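PDB 6E7E: inclusion membrane protein A from Chlamydia trachomatis, which probably drives the homotypic fusion of chlamydial inclusions as a SNARE-like membrane protein, represented here by its soluble domain. Local coordinates for residues Asp10-Met24 with Ile90-Ile104. The protein carries 2 engineered substitutions. Residues are numbered along the deposited sequence; the frame is centred on the assembly and turned at random.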
ATOM      1  N   ASP A  10      17.125   5.549  -3.901  1.00 10.41           N
ATOM      2  CA  ASP A  10      16.428   4.383  -3.292  1.00 10.97           C
ATOM      3  C   ASP A  10      14.952   4.699  -3.121  1.00 10.05           C
ATOM      4  O   ASP A  10      14.104   3.877  -3.427  1.00 11.16           O
ATOM      5  CB  ASP A  10      17.024   4.065  -1.923  1.00 11.80           C
ATOM      6  CG  ASP A  10      18.390   3.446  -1.923  1.00 15.25           C
ATOM      7  OD1 ASP A  10      18.774   2.926  -2.962  1.00 17.80           O
ATOM      8  OD2 ASP A  10      19.052   3.538  -0.862  1.00 17.96           O
ATOM      9  N   LEU A  11      14.671   5.886  -2.619  1.00  9.83           N
ATOM     10  CA  LEU A  11      13.270   6.267  -2.410  1.00  9.70           C
ATOM     11  C   LEU A  11      12.549   6.386  -3.749  1.00  9.33           C
ATOM     12  O   LEU A  11      11.374   6.021  -3.833  1.00  9.84           O
ATOM     13  CB  LEU A  11      13.200   7.552  -1.610  1.00 10.25           C
ATOM     14  CG  LEU A  11      11.799   7.967  -1.205  1.00 11.21           C
ATOM     15  CD1 LEU A  11      11.104   6.915  -0.329  1.00 12.95           C
ATOM     16  CD2 LEU A  11      11.842   9.298  -0.501  1.00 14.48           C
ATOM     17  N   GLN A  12      13.201   6.915  -4.764  1.00  9.36           N
ATOM     18  CA  GLN A  12      12.582   7.030  -6.093  1.00  9.92           C
ATOM     19  C   GLN A  12      12.118   5.650  -6.560  1.00  9.95           C
ATOM     20  O   GLN A  12      10.998   5.489  -7.053  1.00 10.36           O
ATOM     21  CB  GLN A  12      13.585   7.623  -7.042  1.00 11.77           C
ATOM     22  CG  GLN A  12      13.129   7.764  -8.472  1.00 16.62           C
ATOM     23  CD  GLN A  12      14.267   8.238  -9.343  1.00 20.40           C
ATOM     24  OE1 GLN A  12      15.418   7.821  -9.220  1.00 30.72           O
ATOM     25  NE2 GLN A  12      13.947   9.154 -10.232  1.00 25.54           N
ATOM     26  N   ARG A  13      12.986   4.667  -6.389  1.00  9.98           N
ATOM     27  CA  ARG A  13      12.656   3.286  -6.795  1.00 11.11           C
ATOM     28  C   ARG A  13      11.479   2.764  -5.980  1.00  9.95           C
ATOM     29  O   ARG A  13      10.542   2.173  -6.542  1.00 10.57           O
ATOM     30  CB  ARG A  13      13.896   2.421  -6.570  1.00 14.61           C
ATOM     31  CG  ARG A  13      13.762   0.930  -6.830  1.00 17.15           C
ATOM     32  CD  ARG A  13      14.990   0.156  -6.286  1.00 19.71           C
ATOM     33  NE  ARG A  13      16.249   0.723  -6.773  1.00 20.06           N
ATOM     34  CZ  ARG A  13      17.239   1.283  -6.060  1.00 17.93           C
ATOM     35  NH1 ARG A  13      17.235   1.287  -4.735  1.00 18.18           N
ATOM     36  NH2 ARG A  13      18.266   1.827  -6.702  1.00 21.43           N
ATOM     37  N   GLU A  14      11.508   2.937  -4.668  1.00  9.29           N
ATOM     38  CA  GLU A  14      10.425   2.377  -3.845  1.00  9.50           C
ATOM     39  C   GLU A  14       9.115   3.117  -4.082  1.00  8.56           C
ATOM     40  O   GLU A  14       8.075   2.466  -4.067  1.00  9.31           O
ATOM     41  CB  GLU A  14      10.826   2.404  -2.377  1.00 10.41           C
ATOM     42  CG  GLU A  14      12.046   1.560  -2.052  1.00 12.24           C
ATOM     43  CD  GLU A  14      12.025   0.150  -2.625  1.00 12.95           C
ATOM     44  OE1 GLU A  14      11.048  -0.553  -2.397  1.00 16.34           O
ATOM     45  OE2 GLU A  14      12.983  -0.242  -3.313  1.00 18.33           O
ATOM     46  N   VAL A  15       9.136   4.434  -4.278  1.00  9.09           N
ATOM     47  CA  VAL A  15       7.873   5.143  -4.578  1.00  9.16           C
ATOM     48  C   VAL A  15       7.351   4.718  -5.942  1.00  9.01           C
ATOM     49  O   VAL A  15       6.125   4.544  -6.084  1.00  9.30           O
ATOM     50  CB  VAL A  15       8.060   6.657  -4.463  1.00 10.53           C
ATOM     51  CG1 VAL A  15       6.886   7.410  -5.041  1.00 11.85           C
ATOM     52  CG2 VAL A  15       8.313   7.024  -3.034  1.00 11.46           C
ATOM     53  N   GLY A  16       8.214   4.505  -6.913  1.00  9.42           N
ATOM     54  CA  GLY A  16       7.732   3.976  -8.199  1.00  9.82           C
ATOM     55  C   GLY A  16       7.026   2.644  -7.983  1.00  8.90           C
ATOM     56  O   GLY A  16       5.962   2.398  -8.569  1.00  9.81           O
ATOM     57  N   SER A  17       7.604   1.782  -7.179  1.00  8.55           N
ATOM     58  CA  SER A  17       6.985   0.475  -6.852  1.00  8.82           C
ATOM     59  C   SER A  17       5.677   0.674  -6.099  1.00  8.28           C
ATOM     60  O   SER A  17       4.705  -0.035  -6.395  1.00  8.84           O
ATOM     61  CB  SER A  17       7.941  -0.370  -6.081  1.00  9.15           C
ATOM     62  OG  SER A  17       9.013  -0.734  -6.909  1.00 12.85           O
ATOM     63  N   LEU A  18       5.631   1.578  -5.142  1.00  8.50           N
ATOM     64  CA  LEU A  18       4.387   1.841  -4.403  1.00  8.90           C
ATOM     65  C   LEU A  18       3.285   2.276  -5.361  1.00  8.85           C
ATOM     66  O   LEU A  18       2.123   1.900  -5.137  1.00  9.33           O
ATOM     67  CB  LEU A  18       4.598   2.905  -3.336  1.00  9.32           C
ATOM     68  CG  LEU A  18       5.338   2.417  -2.106  1.00 11.20           C
ATOM     69  CD1 LEU A  18       5.820   3.628  -1.329  1.00 14.04           C
ATOM     70  CD2 LEU A  18       4.453   1.518  -1.263  1.00 12.83           C
ATOM     71  N   LYS A  19       3.591   3.081  -6.372  1.00  8.73           N
ATOM     72  CA  LYS A  19       2.570   3.524  -7.324  1.00  9.82           C
ATOM     73  C   LYS A  19       2.090   2.330  -8.148  1.00  9.30           C
ATOM     74  O   LYS A  19       0.894   2.259  -8.465  1.00  9.98           O
ATOM     75  CB  LYS A  19       3.118   4.627  -8.218  1.00 10.68           C
ATOM     76  CG  LYS A  19       3.298   5.946  -7.481  1.00 12.51           C
ATOM     77  CD  LYS A  19       3.901   7.018  -8.348  1.00 16.37           C
ATOM     78  CE  LYS A  19       3.982   8.336  -7.629  1.00 19.84           C
ATOM     79  NZ  LYS A  19       4.524   9.401  -8.499  1.00 29.73           N
ATOM     80  N   GLU A  20       2.969   1.402  -8.496  1.00  8.71           N
ATOM     81  CA  GLU A  20       2.518   0.176  -9.187  1.00  8.88           C
ATOM     82  C   GLU A  20       1.629  -0.660  -8.274  1.00  8.40           C
ATOM     83  O   GLU A  20       0.593  -1.186  -8.709  1.00  8.99           O
ATOM     84  CB  GLU A  20       3.716  -0.652  -9.629  1.00  9.90           C
ATOM     85  CG  GLU A  20       4.570   0.032 -10.669  1.00 11.44           C
ATOM     86  CD  GLU A  20       5.560  -0.885 -11.326  1.00 17.33           C
ATOM     87  OE1 GLU A  20       5.825  -1.962 -10.770  1.00 19.39           O
ATOM     88  OE2 GLU A  20       5.998  -0.545 -12.426  1.00 26.78           O
ATOM     89  N   ILE A  21       2.032  -0.806  -7.026  1.00  8.49           N
ATOM     90  CA  ILE A  21       1.259  -1.555  -6.018  1.00  8.71           C
ATOM     91  C   ILE A  21      -0.102  -0.896  -5.869  1.00  9.12           C
ATOM     92  O   ILE A  21      -1.122  -1.584  -5.831  1.00  9.15           O
ATOM     93  CB  ILE A  21       2.047  -1.627  -4.706  1.00  9.23           C
ATOM     94  CG1 ILE A  21       3.235  -2.577  -4.819  1.00  9.91           C
ATOM     95  CG2 ILE A  21       1.139  -1.990  -3.550  1.00  9.73           C
ATOM     96  CD1 ILE A  21       4.266  -2.352  -3.719  1.00 11.06           C
ATOM     97  N   ASN A  22      -0.138   0.422  -5.771  1.00  8.96           N
ATOM     98  CA  ASN A  22      -1.421   1.138  -5.640  1.00 10.08           C
ATOM     99  C   ASN A  22      -2.340   0.804  -6.805  1.00  9.34           C
ATOM    100  O   ASN A  22      -3.520   0.517  -6.627  1.00  9.91           O
ATOM    101  CB  ASN A  22      -1.140   2.638  -5.601  1.00 11.27           C
ATOM    102  CG  ASN A  22      -2.396   3.465  -5.498  1.00 12.69           C
ATOM    103  OD1 ASN A  22      -2.717   4.263  -6.383  1.00 17.60           O
ATOM    104  ND2 ASN A  22      -3.163   3.223  -4.472  1.00 15.01           N
ATOM    105  N   PHE A  23      -1.805   0.874  -8.012  1.00  8.98           N
ATOM    106  CA  PHE A  23      -2.637   0.598  -9.198  1.00  9.27           C
ATOM    107  C   PHE A  23      -3.132  -0.851  -9.144  1.00  8.60           C
ATOM    108  O   PHE A  23      -4.323  -1.114  -9.346  1.00  9.37           O
ATOM    109  CB  PHE A  23      -1.864   0.846 -10.491  1.00 10.02           C
ATOM    110  CG  PHE A  23      -2.738   0.491 -11.654  1.00  9.88           C
ATOM    111  CD1 PHE A  23      -3.787   1.314 -12.040  1.00 11.26           C
ATOM    112  CD2 PHE A  23      -2.614  -0.757 -12.243  1.00  9.96           C
ATOM    113  CE1 PHE A  23      -4.666   0.892 -13.025  1.00 12.43           C
ATOM    114  CE2 PHE A  23      -3.492  -1.153 -13.238  1.00 10.44           C
ATOM    115  CZ  PHE A  23      -4.495  -0.321 -13.645  1.00 11.87           C
ATOM    116  N   MET A  24      -2.247  -1.797  -8.890  1.00  8.78           N
ATOM    117  CA  MET A  24      -2.655  -3.214  -8.864  1.00  8.79           C
ATOM    118  C   MET A  24      -3.673  -3.457  -7.761  1.00  9.11           C
ATOM    119  O   MET A  24      -4.654  -4.200  -7.995  1.00  9.51           O
ATOM    120  CB  MET A  24      -1.451  -4.127  -8.687  1.00  8.86           C
ATOM    121  CG  MET A  24      -0.603  -4.157  -9.929  1.00  9.44           C
ATOM    122  SD  MET A  24       0.745  -5.373  -9.794  1.00 11.39           S
ATOM    123  CE  MET A  24       1.989  -4.417  -8.966  1.00 12.68           C
ATOM    124  N   ILE A  90      14.059   4.190   5.054  1.00 10.42           N
ATOM    125  CA  ILE A  90      13.997   3.826   3.621  1.00 10.61           C
ATOM    126  C   ILE A  90      14.299   2.321   3.472  1.00 10.85           C
ATOM    127  O   ILE A  90      13.672   1.666   2.631  1.00 11.70           O
ATOM    128  CB  ILE A  90      14.866   4.779   2.802  1.00 12.16           C
ATOM    129  CG1 ILE A  90      14.265   6.187   2.863  1.00 12.46           C
ATOM    130  CG2 ILE A  90      14.987   4.288   1.378  1.00 14.35           C
ATOM    131  CD1 ILE A  90      15.186   7.276   2.374  1.00 15.04           C
ATOM    132  N   ALA A  91      15.210   1.757   4.253  1.00 11.27           N
ATOM    133  CA  ALA A  91      15.474   0.300   4.212  1.00 12.72           C
ATOM    134  C   ALA A  91      14.220  -0.458   4.683  1.00 12.06           C
ATOM    135  O   ALA A  91      13.870  -1.488   4.093  1.00 12.85           O
ATOM    136  CB  ALA A  91      16.688  -0.030   5.036  1.00 14.36           C
ATOM    137  N   ASP A  92      13.552   0.040   5.715  1.00 12.36           N
ATOM    138  CA  ASP A  92      12.301  -0.577   6.227  1.00 13.30           C
ATOM    139  C   ASP A  92      11.236  -0.557   5.117  1.00 12.73           C
ATOM    140  O   ASP A  92      10.540  -1.564   4.890  1.00 12.67           O
ATOM    141  CB  ASP A  92      11.813   0.172   7.463  1.00 15.60           C
ATOM    142  CG  ASP A  92      10.797  -0.550   8.318  1.00 17.64           C
ATOM    143  OD1 ASP A  92      10.512  -1.736   8.033  1.00 20.37           O
ATOM    144  OD2 ASP A  92      10.323   0.092   9.297  1.00 22.11           O
ATOM    145  N   LEU A  93      11.112   0.555   4.410  1.00 11.45           N
ATOM    146  CA  LEU A  93      10.145   0.684   3.306  1.00 10.62           C
ATOM    147  C   LEU A  93      10.404  -0.393   2.265  1.00  9.91           C
ATOM    148  O   LEU A  93       9.446  -0.953   1.712  1.00 10.49           O
ATOM    149  CB  LEU A  93      10.261   2.074   2.693  1.00 10.81           C
ATOM    150  CG  LEU A  93       9.375   2.307   1.480  1.00 11.84           C
ATOM    151  CD1 LEU A  93       7.901   2.188   1.833  1.00 14.83           C
ATOM    152  CD2 LEU A  93       9.674   3.654   0.881  1.00 12.92           C
ATOM    153  N   LYS A  94      11.652  -0.675   1.981  1.00 10.19           N
ATOM    154  CA  LYS A  94      11.983  -1.678   0.948  1.00  9.73           C
ATOM    155  C   LYS A  94      11.331  -3.018   1.314  1.00  9.43           C
ATOM    156  O   LYS A  94      10.872  -3.753   0.426  1.00  9.54           O
ATOM    157  CB  LYS A  94      13.490  -1.842   0.876  1.00 11.71           C
ATOM    158  CG  LYS A  94      14.228  -0.716   0.203  1.00 16.43           C
ATOM    159  CD  LYS A  94      15.686  -1.026   0.033  1.00 21.40           C
ATOM    160  CE  LYS A  94      16.476   0.149  -0.481  1.00 25.47           C
ATOM    161  NZ  LYS A  94      17.842   0.102   0.076  1.00 32.09           N
ATOM    162  N   GLY A  95      11.332  -3.383   2.584  1.00  9.85           N
ATOM    163  CA  GLY A  95      10.694  -4.629   3.084  1.00 10.75           C
ATOM    164  C   GLY A  95       9.177  -4.583   2.880  1.00  9.33           C
ATOM    165  O   GLY A  95       8.560  -5.574   2.471  1.00 10.20           O
ATOM    166  N   SER A  96       8.553  -3.456   3.202  1.00  9.81           N
ATOM    167  CA  SER A  96       7.099  -3.286   3.013  1.00 10.54           C
ATOM    168  C   SER A  96       6.739  -3.461   1.545  1.00  9.42           C
ATOM    169  O   SER A  96       5.751  -4.140   1.237  1.00 10.21           O
ATOM    170  CB  SER A  96       6.659  -1.938   3.491  1.00 12.07           C
ATOM    171  OG  SER A  96       6.613  -1.828   4.895  1.00 15.79           O
ATOM    172  N   VAL A  97       7.470  -2.808   0.673  1.00  9.38           N
ATOM    173  CA  VAL A  97       7.193  -2.887  -0.775  1.00  9.61           C
ATOM    174  C   VAL A  97       7.282  -4.342  -1.232  1.00  9.19           C
ATOM    175  O   VAL A  97       6.392  -4.825  -1.955  1.00  9.45           O
ATOM    176  CB  VAL A  97       8.149  -1.969  -1.542  1.00 11.05           C
ATOM    177  CG1 VAL A  97       8.132  -2.279  -3.023  1.00 12.05           C
ATOM    178  CG2 VAL A  97       7.811  -0.511  -1.301  1.00 13.71           C
ATOM    179  N   ALA A  98       8.326  -5.047  -0.834  1.00  8.89           N
ATOM    180  CA  ALA A  98       8.494  -6.448  -1.270  1.00  9.39           C
ATOM    181  C   ALA A  98       7.337  -7.302  -0.756  1.00  8.93           C
ATOM    182  O   ALA A  98       6.833  -8.162  -1.497  1.00  9.66           O
ATOM    183  CB  ALA A  98       9.812  -6.975  -0.801  1.00 10.46           C
ATOM    184  N   SER A  99       6.949  -7.106   0.484  1.00  8.94           N
ATOM    185  CA  SER A  99       5.864  -7.906   1.070  1.00  9.67           C
ATOM    186  C   SER A  99       4.552  -7.617   0.362  1.00  9.14           C
ATOM    187  O   SER A  99       3.787  -8.558   0.068  1.00  9.62           O
ATOM    188  CB  SER A  99       5.780  -7.642   2.516  1.00 11.61           C
ATOM    189  OG  SER A  99       4.794  -8.471   3.078  1.00 19.18           O
ATOM    190  N   LEU A 100       4.253  -6.367   0.078  1.00  9.00           N
ATOM    191  CA  LEU A 100       3.013  -6.020  -0.643  1.00  9.58           C
ATOM    192  C   LEU A 100       3.011  -6.641  -2.039  1.00  9.33           C
ATOM    193  O   LEU A 100       1.965  -7.121  -2.469  1.00 10.11           O
ATOM    194  CB  LEU A 100       2.862  -4.498  -0.683  1.00  9.67           C
ATOM    195  CG  LEU A 100       2.491  -3.872   0.652  1.00 10.77           C
ATOM    196  CD1 LEU A 100       2.741  -2.367   0.616  1.00 12.87           C
ATOM    197  CD2 LEU A 100       1.048  -4.163   1.032  1.00 13.30           C
ATOM    198  N   ARG A 101       4.146  -6.609  -2.718  1.00  9.63           N
ATOM    199  CA  ARG A 101       4.202  -7.213  -4.055  1.00 10.43           C
ATOM    200  C   ARG A 101       3.898  -8.701  -3.939  1.00  9.86           C
ATOM    201  O   ARG A 101       3.213  -9.236  -4.821  1.00 10.68           O
ATOM    202  CB  ARG A 101       5.581  -6.986  -4.657  1.00 13.65           C
ATOM    203  CG  ARG A 101       5.798  -5.652  -5.338  1.00 17.47           C
ATOM    204  CD  ARG A 101       6.985  -5.698  -6.276  1.00 20.43           C
ATOM    205  NE  ARG A 101       7.360  -4.403  -6.838  1.00 22.86           N
ATOM    206  CZ  ARG A 101       6.763  -3.806  -7.874  1.00 20.61           C
ATOM    207  NH1 ARG A 101       5.714  -4.360  -8.460  1.00 22.04           N
ATOM    208  NH2 ARG A 101       7.244  -2.671  -8.342  1.00 19.44           N
ATOM    209  N   GLU A 102       4.433  -9.368  -2.938  1.00 10.23           N
ATOM    210  CA  GLU A 102       4.173 -10.818  -2.801  1.00 11.39           C
ATOM    211  C   GLU A 102       2.708 -11.067  -2.445  1.00 10.82           C
ATOM    212  O   GLU A 102       2.130 -12.041  -2.971  1.00 12.31           O
ATOM    213  CB  GLU A 102       5.126 -11.441  -1.796  1.00 13.58           C
ATOM    214  CG  GLU A 102       6.541 -11.571  -2.324  1.00 16.70           C
ATOM    215  CD  GLU A 102       6.630 -12.613  -3.418  1.00 26.05           C
ATOM    216  OE1 GLU A 102       6.656 -13.806  -3.077  1.00 28.64           O
ATOM    217  OE2 GLU A 102       6.569 -12.244  -4.604  1.00 32.33           O
ATOM    218  N   GLU A 103       2.088 -10.241  -1.602  1.00 10.85           N
ATOM    219  CA  GLU A 103       0.643 -10.414  -1.323  1.00 11.95           C
ATOM    220  C   GLU A 103      -0.137 -10.303  -2.625  1.00 10.53           C
ATOM    221  O   GLU A 103      -1.057 -11.100  -2.856  1.00 12.23           O
ATOM    222  CB  GLU A 103       0.133  -9.392  -0.328  1.00 15.63           C
ATOM    223  CG  GLU A 103       0.695  -9.535   1.074  1.00 19.23           C
ATOM    224  CD  GLU A 103       0.472 -10.866   1.780  1.00 23.24           C
ATOM    225  OE1 GLU A 103      -0.488 -11.582   1.462  1.00 24.40           O
ATOM    226  OE2 GLU A 103       1.243 -11.162   2.706  1.00 32.52           O
ATOM    227  N   ILE A 104       0.190  -9.342  -3.462  1.00  9.98           N
ATOM    228  CA  ILE A 104      -0.496  -9.193  -4.776  1.00 10.23           C
ATOM    229  C   ILE A 104      -0.298 -10.461  -5.591  1.00  9.83           C
ATOM    230  O   ILE A 104      -1.240 -10.937  -6.210  1.00 10.71           O
ATOM    231  CB  ILE A 104       0.013  -7.955  -5.537  1.00 10.80           C
ATOM    232  CG1 ILE A 104      -0.489  -6.687  -4.857  1.00 12.16           C
ATOM    233  CG2 ILE A 104      -0.384  -7.999  -7.010  1.00 11.38           C
ATOM    234  CD1 ILE A 104       0.253  -5.451  -5.312  1.00 13.56           C
TER
HETATM  235  O   HOH W   1      19.254   0.288  -2.052  1.00 23.66           O
HETATM  236  O   HOH W   2      11.452  -3.257  -2.227  1.00 14.78           O
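Segments 10-24 and 90-104, of helices 4-38 and 87-107, run in the same direction and cross at 27°, axes 10.1 Å apart at closest approach, with Leu-18 level with Val-97 and Ile-21 with Arg-101. Val-97 is a knob in the hole formed by Glu-14, Ser-17, Leu-18 and Ile-21, its CG2 lying 3.9 Å from CG of Leu-18. Ile-21 returns the packing as a knob among Val-97, Leu-100, Arg-101 and Ile-104: CG1, beside the backbone N, carries CD1 to 3.9 Å from Val-97 CG1, while CG2 meets Ile-104 CD1. Leu-18 and Leu-93 touch tip to tip through their CD1 methyls. Along the flank, Arg-101 reaches across extended from CG to NE. Its NH2 bonds Ser-17 OG (3.0 Å) and makes a salt bridge to Glu-20 OE1 (2.9 Å, 161°), to which NH1 adds a weak bond; this oxygen lies in the guanidinium plane but is approached from above the carboxylate, the planes standing 86° apart. This grip should limit rotation of the guanidinium. Glu-14, bent at chi2, lays its carboxylate against Lys-94 CG, and a water links its OE1 to Lys-94 O. Another water joins Asp-10 OD1 to Lys-94 NZ, beside a long salt bridge from OD2; Arg-13 NH1 makes a salt bridge to the same OD1 (2.9 Å), completing the network. In this all-helical bundle, helix 65-73 covers Leu-11 and Leu-93 through Phe-67, and helix 125-165 packs on Leu-93 and Leu-100 through Leu-145 and Leu-138.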